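Local coordinates for predicted acetyltransferase (Clostridium acetobutylicum, PDB 3MGD), which binds acetyl-CoA and probably transfers its acetyl group to an acceptor that is not identified, as a member of the GNAT family, at residues 7-10 and 11-14; 17-20 and 21-24; 99-102 and 103-107; 108-111 and 112-116; 139-142 and 143-146. All coordinates share one frame; numbering follows the deposited sequence.

Contact 1: 7-10 and 11-14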
# COMPACT_ATOMS: atom_id res chain seq x y z
N ALA A 7 9.20 -15.27 -12.95
CA ALA A 7 10.58 -14.80 -12.99
C ALA A 7 11.42 -15.34 -11.83
O ALA A 7 10.91 -15.47 -10.71
CB ALA A 7 10.61 -13.27 -12.98
N ASP A 8 12.69 -15.64 -12.10
CA ASP A 8 13.66 -16.10 -11.10
C ASP A 8 14.71 -15.01 -10.88
O ASP A 8 14.75 -14.02 -11.60
CB ASP A 8 14.44 -17.33 -11.61
CG ASP A 8 13.53 -18.45 -12.07
OD1 ASP A 8 12.64 -18.86 -11.31
OD2 ASP A 8 13.74 -18.94 -13.21
N MSE A 9 15.59 -15.24 -9.90
CA MSE A 9 16.68 -14.30 -9.63
C MSE A 9 17.45 -13.97 -10.90
O MSE A 9 17.83 -12.82 -11.11
CB MSE A 9 17.63 -14.85 -8.57
CG MSE A 9 16.97 -15.23 -7.25
SE MSE A 9 16.09 -13.75 -6.28
CE MSE A 9 17.68 -12.76 -5.70
N LYS A 10 17.67 -14.98 -11.74
CA LYS A 10 18.42 -14.84 -12.99
C LYS A 10 17.82 -13.80 -13.95
O LYS A 10 18.51 -13.24 -14.80
CB LYS A 10 18.49 -16.21 -13.69
CG LYS A 10 19.33 -16.27 -14.94
CD LYS A 10 19.19 -17.65 -15.58
CE LYS A 10 20.04 -17.81 -16.84
NZ LYS A 10 19.87 -19.18 -17.42
N ASP A 11 16.51 -13.56 -13.80
CA ASP A 11 15.78 -12.65 -14.69
C ASP A 11 15.81 -11.19 -14.26
O ASP A 11 15.23 -10.34 -14.94
CB ASP A 11 14.31 -13.08 -14.78
CG ASP A 11 14.14 -14.47 -15.38
OD1 ASP A 11 14.70 -14.73 -16.48
OD2 ASP A 11 13.44 -15.31 -14.76
N ILE A 12 16.46 -10.88 -13.14
CA ILE A 12 16.35 -9.52 -12.59
C ILE A 12 16.78 -8.38 -13.53
O ILE A 12 16.10 -7.35 -13.61
CB ILE A 12 17.03 -9.41 -11.20
CG1 ILE A 12 16.24 -10.21 -10.17
CG2 ILE A 12 17.11 -7.95 -10.75
CD1 ILE A 12 16.81 -10.19 -8.77
N SER A 13 17.88 -8.52 -14.24
CA SER A 13 18.29 -7.42 -15.10
C SER A 13 17.25 -7.16 -16.22
O SER A 13 17.07 -6.03 -16.64
CB SER A 13 19.70 -7.64 -15.67
OG SER A 13 19.71 -8.73 -16.56
N LEU A 14 16.55 -8.20 -16.66
CA LEU A 14 15.48 -8.03 -17.64
C LEU A 14 14.26 -7.31 -17.05
O LEU A 14 13.68 -6.43 -17.67
CB LEU A 14 15.03 -9.38 -18.19
CG LEU A 14 16.06 -10.24 -18.91
CD1 LEU A 14 15.48 -11.62 -19.16
CD2 LEU A 14 16.48 -9.57 -20.22
O HOH W 1 18.31 -11.06 -16.46

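Contact 2: 17-20 and 21-24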
# COMPACT_ATOMS: atom_id res chain seq x y z
N SER A 17 15.04 -3.66 -16.72
CA SER A 17 14.93 -2.96 -18.01
C SER A 17 13.49 -2.78 -18.45
O SER A 17 13.11 -1.71 -18.93
CB SER A 17 15.70 -3.72 -19.10
OG SER A 17 17.09 -3.65 -18.86
N ILE A 18 12.69 -3.83 -18.30
CA ILE A 18 11.30 -3.76 -18.73
C ILE A 18 10.52 -2.77 -17.87
O ILE A 18 9.67 -2.05 -18.39
CB ILE A 18 10.62 -5.12 -18.67
CG1 ILE A 18 11.37 -6.11 -19.57
CG2 ILE A 18 9.15 -4.99 -19.09
CD1 ILE A 18 10.91 -7.55 -19.40
N ARG A 19 10.80 -2.73 -16.57
CA ARG A 19 10.13 -1.73 -15.73
C ARG A 19 10.44 -0.31 -16.18
O ARG A 19 9.56 0.53 -16.25
CB ARG A 19 10.41 -1.91 -14.22
CG ARG A 19 9.73 -0.82 -13.36
CD ARG A 19 9.52 -1.20 -11.87
NE ARG A 19 9.03 -0.02 -11.15
CZ ARG A 19 7.76 0.40 -11.16
NH1 ARG A 19 6.83 -0.25 -11.86
NH2 ARG A 19 7.43 1.50 -10.51
N LYS A 20 11.71 -0.01 -16.46
CA LYS A 20 12.03 1.33 -16.96
C LYS A 20 11.30 1.62 -18.27
O LYS A 20 10.76 2.72 -18.47
CB LYS A 20 13.54 1.51 -17.14
CG LYS A 20 14.35 1.50 -15.85
CD LYS A 20 15.82 1.89 -16.06
CE LYS A 20 16.56 0.86 -16.87
NZ LYS A 20 18.05 1.10 -16.90
N ARG A 21 11.30 0.64 -19.16
CA ARG A 21 10.65 0.77 -20.45
C ARG A 21 9.16 1.07 -20.28
O ARG A 21 8.61 1.92 -20.97
CB ARG A 21 10.83 -0.53 -21.22
CG ARG A 21 10.54 -0.43 -22.69
CD ARG A 21 11.19 -1.60 -23.37
NE ARG A 21 10.32 -2.18 -24.38
CZ ARG A 21 10.26 -3.48 -24.64
NH1 ARG A 21 11.03 -4.34 -23.97
NH2 ARG A 21 9.43 -3.91 -25.56
N GLN A 22 8.54 0.37 -19.34
CA GLN A 22 7.13 0.54 -19.01
C GLN A 22 6.84 1.95 -18.51
O GLN A 22 5.91 2.61 -18.97
CB GLN A 22 6.75 -0.47 -17.94
CG GLN A 22 5.34 -0.32 -17.41
CD GLN A 22 5.22 -0.97 -16.06
OE1 GLN A 22 5.88 -1.99 -15.79
NE2 GLN A 22 4.37 -0.42 -15.19
N LEU A 23 7.64 2.42 -17.57
CA LEU A 23 7.41 3.73 -16.97
C LEU A 23 7.58 4.83 -18.01
O LEU A 23 6.85 5.80 -18.04
CB LEU A 23 8.38 3.96 -15.82
CG LEU A 23 8.24 3.03 -14.61
CD1 LEU A 23 9.38 3.27 -13.65
CD2 LEU A 23 6.87 3.23 -13.90
N ILE A 24 8.58 4.67 -18.88
CA ILE A 24 8.80 5.67 -19.90
C ILE A 24 7.64 5.68 -20.89
O ILE A 24 7.19 6.74 -21.30
CB ILE A 24 10.16 5.44 -20.59
CG1 ILE A 24 11.28 5.79 -19.61
CG2 ILE A 24 10.28 6.28 -21.86
CD1 ILE A 24 12.65 5.26 -20.04
O HOH W 2 3.96 -0.05 -12.16

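Contact 3: 99-102 and 103-107. With ACO (acetyl coenzyme *a), chain C.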
# COMPACT_ATOMS: atom_id res chain seq x y z
N ASN A 99 -4.73 -8.11 -27.40
CA ASN A 99 -4.99 -9.53 -27.63
C ASN A 99 -5.44 -10.24 -26.35
O ASN A 99 -5.69 -11.45 -26.36
CB ASN A 99 -3.77 -10.20 -28.26
CG ASN A 99 -3.58 -9.81 -29.73
OD1 ASN A 99 -4.50 -9.93 -30.52
ND2 ASN A 99 -2.38 -9.35 -30.08
N GLY A 100 -5.56 -9.49 -25.26
CA GLY A 100 -6.00 -10.07 -24.00
C GLY A 100 -4.86 -10.57 -23.13
O GLY A 100 -5.08 -11.30 -22.16
N ILE A 101 -3.63 -10.18 -23.46
CA ILE A 101 -2.49 -10.67 -22.69
C ILE A 101 -2.49 -10.15 -21.26
O ILE A 101 -2.39 -10.94 -20.31
CB ILE A 101 -1.15 -10.34 -23.37
CG1 ILE A 101 -1.05 -11.07 -24.71
CG2 ILE A 101 0.01 -10.73 -22.46
CD1 ILE A 101 0.22 -10.75 -25.47
N ALA A 102 -2.58 -8.84 -21.09
CA ALA A 102 -2.67 -8.27 -19.75
C ALA A 102 -3.87 -8.83 -18.97
O ALA A 102 -3.75 -9.13 -17.79
CB ALA A 102 -2.70 -6.74 -19.82
N THR A 103 -5.01 -8.99 -19.64
CA THR A 103 -6.20 -9.54 -18.97
C THR A 103 -5.98 -10.97 -18.46
O THR A 103 -6.37 -11.31 -17.33
CB THR A 103 -7.45 -9.48 -19.90
OG1 THR A 103 -7.76 -8.11 -20.19
CG2 THR A 103 -8.66 -10.13 -19.24
N GLY A 104 -5.34 -11.80 -19.27
CA GLY A 104 -4.99 -13.15 -18.86
C GLY A 104 -3.94 -13.14 -17.75
O GLY A 104 -3.94 -14.01 -16.88
N MSE A 105 -3.02 -12.18 -17.78
CA MSE A 105 -2.06 -12.02 -16.69
C MSE A 105 -2.77 -11.72 -15.38
O MSE A 105 -2.41 -12.25 -14.33
CB MSE A 105 -1.07 -10.89 -16.98
CG MSE A 105 -0.01 -11.21 -18.01
SE MSE A 105 1.17 -12.64 -17.40
CE MSE A 105 2.84 -12.08 -18.25
N LEU A 106 -3.78 -10.84 -15.42
CA LEU A 106 -4.56 -10.54 -14.22
C LEU A 106 -5.13 -11.82 -13.62
O LEU A 106 -5.15 -11.97 -12.40
CB LEU A 106 -5.68 -9.53 -14.52
CG LEU A 106 -5.25 -8.09 -14.81
CD1 LEU A 106 -6.37 -7.26 -15.42
CD2 LEU A 106 -4.73 -7.44 -13.54
N ASP A 107 -5.60 -12.75 -14.46
CA ASP A 107 -6.11 -14.03 -13.94
C ASP A 107 -5.02 -14.76 -13.16
O ASP A 107 -5.28 -15.32 -12.09
CB ASP A 107 -6.63 -14.95 -15.05
CG ASP A 107 -7.89 -14.42 -15.73
OD1 ASP A 107 -8.66 -13.67 -15.09
OD2 ASP A 107 -8.12 -14.78 -16.90
N1A ACO C . -12.31 -9.49 -27.03
C2A ACO C . -12.48 -8.14 -27.34
N3A ACO C . -11.52 -7.18 -26.93
C4A ACO C . -10.36 -7.62 -26.17
C5A ACO C . -10.18 -9.00 -25.85
C6A ACO C . -11.13 -9.94 -26.25
N6A ACO C . -10.94 -11.34 -25.93
N7A ACO C . -8.95 -9.14 -25.11
C8A ACO C . -8.39 -7.88 -24.98
N9A ACO C . -9.27 -6.92 -25.62
C1B ACO C . -8.95 -5.51 -25.79
C2B ACO C . -9.62 -4.86 -24.57
O2B ACO C . -10.98 -4.97 -24.34
C3B ACO C . -8.96 -3.50 -24.55
O3B ACO C . -9.51 -2.46 -25.32
P3B ACO C . -10.57 -1.42 -24.76
O7A ACO C . -11.34 -0.81 -25.98
O8A ACO C . -9.84 -0.30 -23.99
O9A ACO C . -11.55 -2.11 -23.83
C4B ACO C . -7.47 -3.91 -24.86
O4B ACO C . -7.62 -4.97 -25.87
C5B ACO C . -6.41 -4.12 -23.80
O5B ACO C . -6.61 -5.31 -23.09
P1A ACO C . -5.47 -6.40 -22.99
O1A ACO C . -5.11 -7.00 -24.36
O2A ACO C . -5.92 -7.45 -21.98
O3A ACO C . -4.23 -5.62 -22.40
P2A ACO C . -2.82 -5.49 -23.12
O4A ACO C . -2.88 -4.65 -24.44
O5A ACO C . -2.17 -6.83 -23.30
O6A ACO C . -1.88 -4.75 -22.09
CBP ACO C . -1.23 -2.76 -20.85
CCP ACO C . -2.36 -3.62 -21.41
CDP ACO C . -1.79 -1.69 -19.93
CEP ACO C . -0.29 -3.67 -20.13
CAP ACO C . -0.50 -2.07 -22.05
OAP ACO C . -1.34 -1.20 -22.74
C9P ACO C . 0.84 -1.46 -21.72
O9P ACO C . 1.86 -2.14 -21.60
N8P ACO C . 0.88 -0.02 -21.57
C7P ACO C . 2.12 0.65 -21.18
C6P ACO C . 2.53 0.29 -19.81
C5P ACO C . 1.38 0.42 -18.83
O5P ACO C . 0.64 1.40 -18.86
N4P ACO C . 1.16 -0.66 -17.93
C3P ACO C . 0.26 -0.55 -16.81
C2P ACO C . 0.78 0.19 -15.61
S1P ACO C . -0.32 0.17 -14.21
C ACO C . -0.15 -1.24 -13.31
O ACO C . 0.68 -2.08 -13.65
CH3 ACO C . -1.09 -1.52 -12.21

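Contact 4: 108-111 and 112-116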
# COMPACT_ATOMS: atom_id res chain seq x y z
N ARG A 108 -3.80 -14.78 -13.70
CA ARG A 108 -2.70 -15.47 -13.03
C ARG A 108 -2.34 -14.80 -11.71
O ARG A 108 -2.00 -15.47 -10.74
CB ARG A 108 -1.45 -15.55 -13.92
CG ARG A 108 -1.65 -16.34 -15.20
CD ARG A 108 -0.34 -16.45 -15.95
NE ARG A 108 -0.47 -17.21 -17.20
CZ ARG A 108 -0.36 -18.54 -17.30
NH1 ARG A 108 -0.11 -19.28 -16.22
NH2 ARG A 108 -0.49 -19.12 -18.48
N LEU A 109 -2.42 -13.47 -11.68
CA LEU A 109 -2.08 -12.74 -10.45
C LEU A 109 -3.13 -12.95 -9.37
O LEU A 109 -2.80 -13.10 -8.20
CB LEU A 109 -1.88 -11.25 -10.73
CG LEU A 109 -0.70 -10.94 -11.66
CD1 LEU A 109 -0.65 -9.44 -11.94
CD2 LEU A 109 0.62 -11.43 -11.10
N VAL A 110 -4.40 -12.96 -9.77
CA VAL A 110 -5.48 -13.27 -8.85
C VAL A 110 -5.24 -14.65 -8.24
O VAL A 110 -5.47 -14.87 -7.05
CB VAL A 110 -6.84 -13.20 -9.56
CG1 VAL A 110 -7.90 -13.99 -8.79
CG2 VAL A 110 -7.25 -11.74 -9.75
N ASN A 111 -4.77 -15.58 -9.05
CA ASN A 111 -4.47 -16.91 -8.52
C ASN A 111 -3.35 -16.90 -7.47
O ASN A 111 -3.43 -17.61 -6.47
CB ASN A 111 -4.18 -17.91 -9.64
CG ASN A 111 -3.78 -19.26 -9.11
OD1 ASN A 111 -4.58 -19.97 -8.50
ND2 ASN A 111 -2.52 -19.63 -9.33
N GLU A 112 -2.31 -16.09 -7.69
CA GLU A 112 -1.23 -15.97 -6.70
C GLU A 112 -1.80 -15.50 -5.37
O GLU A 112 -1.38 -15.95 -4.30
CB GLU A 112 -0.14 -15.00 -7.16
CG GLU A 112 0.59 -15.42 -8.44
CD GLU A 112 1.37 -16.71 -8.29
OE1 GLU A 112 1.81 -17.04 -7.16
OE2 GLU A 112 1.56 -17.40 -9.32
N ALA A 113 -2.75 -14.58 -5.45
CA ALA A 113 -3.38 -14.02 -4.25
C ALA A 113 -4.18 -15.07 -3.48
O ALA A 113 -4.03 -15.22 -2.27
CB ALA A 113 -4.28 -12.84 -4.63
N LYS A 114 -5.01 -15.81 -4.19
CA LYS A 114 -5.85 -16.83 -3.57
C LYS A 114 -5.01 -17.92 -2.91
O LYS A 114 -5.35 -18.40 -1.83
CB LYS A 114 -6.74 -17.49 -4.62
CG LYS A 114 -7.82 -16.60 -5.18
CD LYS A 114 -8.72 -17.42 -6.09
CE LYS A 114 -9.97 -16.67 -6.47
NZ LYS A 114 -10.88 -17.54 -7.27
N GLU A 115 -3.91 -18.30 -3.55
CA GLU A 115 -3.06 -19.36 -3.00
C GLU A 115 -2.40 -18.93 -1.68
O GLU A 115 -1.89 -19.75 -0.92
CB GLU A 115 -2.02 -19.78 -4.04
CG GLU A 115 -2.59 -20.69 -5.14
CD GLU A 115 -3.02 -22.06 -4.61
OE1 GLU A 115 -2.14 -22.81 -4.11
OE2 GLU A 115 -4.23 -22.40 -4.67
N ARG A 116 -2.43 -17.63 -1.42
CA ARG A 116 -1.86 -17.06 -0.20
C ARG A 116 -2.95 -16.52 0.72
O ARG A 116 -2.67 -15.73 1.63
CB ARG A 116 -0.88 -15.94 -0.54
CG ARG A 116 0.58 -16.27 -0.29
CD ARG A 116 1.43 -15.50 -1.26
NE ARG A 116 1.09 -15.90 -2.62
CZ ARG A 116 1.91 -16.53 -3.46
NH1 ARG A 116 3.15 -16.80 -3.09
NH2 ARG A 116 1.48 -16.87 -4.66
O HOH W 3 -0.78 -17.83 -10.73
O HOH W 4 -5.84 -20.85 -6.45

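Contact 5: 139-142 and 143-146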
# COMPACT_ATOMS: atom_id res chain seq x y z
N GLN A 139 -12.48 -1.34 -8.88
CA GLN A 139 -13.38 -0.24 -8.54
C GLN A 139 -12.67 1.04 -8.12
O GLN A 139 -11.68 0.99 -7.38
CB GLN A 139 -14.29 -0.69 -7.39
CG GLN A 139 -15.03 -1.97 -7.67
CD GLN A 139 -16.14 -1.76 -8.67
OE1 GLN A 139 -17.00 -0.90 -8.47
NE2 GLN A 139 -16.14 -2.54 -9.75
N ASP A 140 -13.19 2.17 -8.60
CA ASP A 140 -12.83 3.51 -8.11
C ASP A 140 -12.71 3.54 -6.60
O ASP A 140 -13.50 2.90 -5.89
CB ASP A 140 -13.91 4.52 -8.50
CG ASP A 140 -13.90 4.88 -9.97
OD1 ASP A 140 -12.86 4.68 -10.64
OD2 ASP A 140 -14.94 5.37 -10.46
N THR A 141 -11.74 4.31 -6.09
CA THR A 141 -11.51 4.43 -4.65
C THR A 141 -11.23 5.87 -4.23
O THR A 141 -10.07 6.25 -4.02
CB THR A 141 -10.31 3.57 -4.18
OG1 THR A 141 -10.43 2.23 -4.68
CG2 THR A 141 -10.23 3.54 -2.66
N ASP A 142 -12.28 6.67 -4.08
CA ASP A 142 -12.13 8.07 -3.69
C ASP A 142 -11.47 8.26 -2.32
O ASP A 142 -11.11 9.38 -1.95
CB ASP A 142 -13.49 8.78 -3.72
CG ASP A 142 -14.05 8.93 -5.13
OD1 ASP A 142 -13.28 8.75 -6.10
OD2 ASP A 142 -15.26 9.22 -5.27
N GLU A 143 -11.31 7.18 -1.56
CA GLU A 143 -10.76 7.27 -0.22
C GLU A 143 -9.23 7.39 -0.14
O GLU A 143 -8.73 7.84 0.87
CB GLU A 143 -11.22 6.09 0.65
CG GLU A 143 -12.69 6.15 1.06
CD GLU A 143 -13.61 5.56 0.01
OE1 GLU A 143 -13.13 4.79 -0.84
OE2 GLU A 143 -14.82 5.88 0.05
N TRP A 144 -8.50 6.99 -1.17
CA TRP A 144 -7.03 7.02 -1.13
C TRP A 144 -6.50 8.42 -1.39
O TRP A 144 -6.78 8.99 -2.44
CB TRP A 144 -6.42 6.12 -2.18
CG TRP A 144 -6.22 4.73 -1.76
CD1 TRP A 144 -7.07 3.69 -1.96
CD2 TRP A 144 -5.09 4.19 -1.05
NE1 TRP A 144 -6.55 2.54 -1.43
CE2 TRP A 144 -5.33 2.82 -0.86
CE3 TRP A 144 -3.90 4.74 -0.57
CZ2 TRP A 144 -4.43 1.99 -0.21
CZ3 TRP A 144 -3.00 3.91 0.07
CH2 TRP A 144 -3.27 2.56 0.25
N LEU A 145 -5.69 8.93 -0.46
CA LEU A 145 -5.12 10.27 -0.61
C LEU A 145 -3.62 10.21 -0.39
O LEU A 145 -3.14 9.36 0.35
CB LEU A 145 -5.76 11.24 0.40
CG LEU A 145 -7.29 11.34 0.42
CD1 LEU A 145 -7.78 12.26 1.54
CD2 LEU A 145 -7.84 11.79 -0.92
N GLU A 146 -2.88 11.12 -1.02
CA GLU A 146 -1.43 11.09 -0.91
C GLU A 146 -0.82 12.45 -0.63
O GLU A 146 -1.25 13.47 -1.17
CB GLU A 146 -0.83 10.49 -2.18
CG GLU A 146 -1.54 9.22 -2.64
CD GLU A 146 -0.77 8.47 -3.72
OE1 GLU A 146 0.00 9.12 -4.46
OE2 GLU A 146 -0.93 7.23 -3.82
O HOH W 5 -8.85 9.86 -4.33

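Contact 1: 7-10 and 11-14
Asp8 and Asp11 meet at the start of helix 12-25, where the chain leaves the first strand and enters the helix through a short 3-10 turn. The carboxylate of Asp11 folds back on the loop. Its OD2 takes the backbone N-H of Asp8 at 2.8 Å (OD2 to N) in an almost straight bond, 176° at the hydrogen. The donor meets OD2 on the anti side, 17° out of the carboxylate plane. CG of Asp11 stands anti to the carbonyl carbon (chi1 -62°), which brings the carboxylate back over residues 7 and 8. There OD2 also comes to 3.4 Å from Ala7 CA. The backbone returns the bond: Asp11 N donates to Asp8 O at 2.9 Å. Ile12 N then binds Met9 O at 3.1 Å.

The two aspartates lie side by side and point the same way, with OD2 to OD2 4.0 Å. Arg5 probably offsets this closeness of like charges, since its NH1 makes a salt bridge with Asp11 OD2. On another side of the turn the bent chain of selenomethionine Met9 lies alongside Ile12, CE to CD1 4.1 Å, and both side chains rest on helix 35-47. A water joins Lys10 O and Ser13 OG. Asp11 OD2 taking the N-H three residues back matches the reciprocal half of a capping box, here at the start of the first helix of the GNAT fold.

Contact 2: 17-20 and 21-24
Residues 17-20 and 21-24 are successive turns of helix 12-25, running toward its C-terminal end, and their backbones are joined by four regular i to i+4 hydrogen bonds. Arg21 N binds Ser17 O, Gln22 N binds Ile18 O, Leu23 N binds Arg19 O, and Ile24 N binds Lys20 O. The Gln22 N to Ile18 O distance is 2.8 Å, and the other three are slightly longer.

Arg19 carries the side-chain contact. Its CG is anti to the backbone N (chi1 178°), and the chain runs extended to NE, past Leu23. The two methyls of Leu23 cover one face of the guanidinium group. CD2 is 3.8 Å from Arg19 NH2, and CD1 is 4.1 Å from Arg19 CZ. Gln22 comes to the same group obliquely, its amide turned 79° from the guanidinium plane. Arg19 NH1 and Gln22 NE2 are both donors and stay 4.1 Å apart. A water mediates between them, accepting from Arg19 NH1 at 2.9 Å and from Gln22 NE2 at 3.1 Å. It lies at the guanidinium edge, in plane.

The stronger polar partners lie outside. Arg19 NH2 donates to Pro75 O of the second subunit, and Gln22 NE2 to Glu26. Lys20 and Arg21 form salt bridges with Asp35 and Glu93. Gln22 also touches the bound acetyl-CoA. Arg19 is thus held by a nonpolar cover on one face, a water at its edge and a carbonyl of the second subunit. This ties the buried charge to both the dimer interface and the surroundings of the cofactor pocket.

Contact 3: 99-102 and 103-107
Gly100 meets the adenine of acetyl-CoA at its edge: Gly100 CA lies 3.3 Å from ACO N7A, close to the plane of the five-membered ring. Gly100 is the N-cap residue of helix 101-115. Having no beta carbon lets N7A come this close. The positive phi (90°) is a separate matter, a conformation that glycine takes easily.

The pyrophosphate sits at the helix start and is held mostly by backbone N-H groups. Gly100 N donates to O1A at 2.7 Å. Thr103 donates twice to O2A of the same phosphate, from N at 2.9 Å and from OG1 at 2.7 Å. OG1 can do this because it stands beside the backbone N (chi1 -63°). Ala102 N reaches O5A of the second phosphate at 3.0 Å, in a bond of 165°. Its CB packs against the phosphate oxygens, 3.1 Å from O6A.

Behind the anion the helix closes its first turns. Gly104 N binds Gly100 O at 2.9 Å, followed by Met105 N to Ile101 O and Leu106 N to Ala102 O. Gly98 N and Ser126 OG are among the further partners of the cofactor.

Gly98 and Gly100 match the G-x-G/A end of the GNAT acetyl-CoA signature Q/R-x-x-G-x-G/A, whose first position is not kept here. With its first N-H groups turned to the phosphates, the helix start probably stabilises their negative charge, without a basic side chain in this turn.

Contact 4: 108-111 and 112-116
Asn111 and Glu115 lie side by side, one turn apart on the outer face of helix 101-115, and point the same way. Their amide and carboxylate planes are 26° apart. CG of Asn111 stands anti to the backbone N (chi1 176°), which swings the amide along the helix so that OD1 comes to 4.0 Å from Glu115 CG. The two polar ends meet through a water, which donates to Asn111 OD1 at 2.6 Å and to Glu115 OE2 at 2.9 Å.

The other end of the same amide serves Glu112. A second water accepts from Asn111 ND2 at 2.9 Å and donates to Glu112 OE2 at 2.8 Å and to Arg108 O at 2.7 Å. The bend of Glu112 at chi2 turns its carboxylate back along the helix toward Arg108 O and this water. Its OE2 also accepts from Trp54 NE1 on strand 51-58. OE2 of this buried residue thus has two donors, the water and the Trp54 indole. In the conformer given, one of two, Arg116 NE and NH2 both donate to Glu112 O; the closer approach to OE1 is doubtful.

On another side of the helix, Val110 and Lys114 also run alongside each other in one direction, CG1 to CE 4.1 Å. Both pack on Leu149 of the second subunit. Leu109 faces inward to strand 61-72. Backbone bonds from Glu112 N to Arg108 O through Glu115 N to Asn111 O carry the helix on. This is the latter half of the helix in the beta-alpha-beta unit of the GNAT fold, formed by strand 83-92, helix 101-115 and strand 120-124.

Contact 5: 139-142 and 143-146
Thr141 and Trp144 touch directly, CG2 of the threonine lying 3.2 Å from CD1 of the indole. The methyl sits at the ring edge, near its plane, and the two side chains run side by side in the same direction. CG2 is anti to the backbone N of Thr141 (OG1 chi1 -50°), which sets it toward the indole. Glu143 crosses Thr141 at about a right angle, its OE1 3.6 Å from the same methyl.

The backbone that sets this up is a type I turn from Thr141 to Trp144. It is closed by a weak bond, Trp144 N to Thr141 O at 3.3 Å, though nearly straight (170°). A water donates to Trp144 O at 2.9 Å and, more weakly, to Asp142 O.

Farther out lies the second subunit. Trp144 NE1 donates to Glu146 OE2 of that subunit, and Glu146 OE2 of this chain accepts from Trp144 NE1 of the second subunit in the same way. The two Trp144 rings stack on each other, and the strands pair antiparallel across the interface. Asp142 O accepts from Arg130 of the second subunit. The turn thus fixes the edge of an indole whose N-H donates to Glu146 of the second subunit.

Overall arrangement
Contacts 3 and 4 follow each other on helix 101-115, with centres 14 Å apart. Contact 3 holds the pyrophosphate of acetyl-CoA, while contact 4 lies farther along the helix, Leu109 about 8 Å from the cofactor by side chain. Contacts 1 and 2 share helix 12-25, their centres 15 Å apart. Of these two, contact 2 reaches the ligand: the side chain of Gln22 is about 4 Å from it. Contact 1 lies away from the acetyl-CoA site. Contact 5 is also remote, its Thr141 side chain about 13 Å from the cofactor, and its centre is 33 Å from that of contact 1. Contacts 2, 4 and 5 all touch the second subunit.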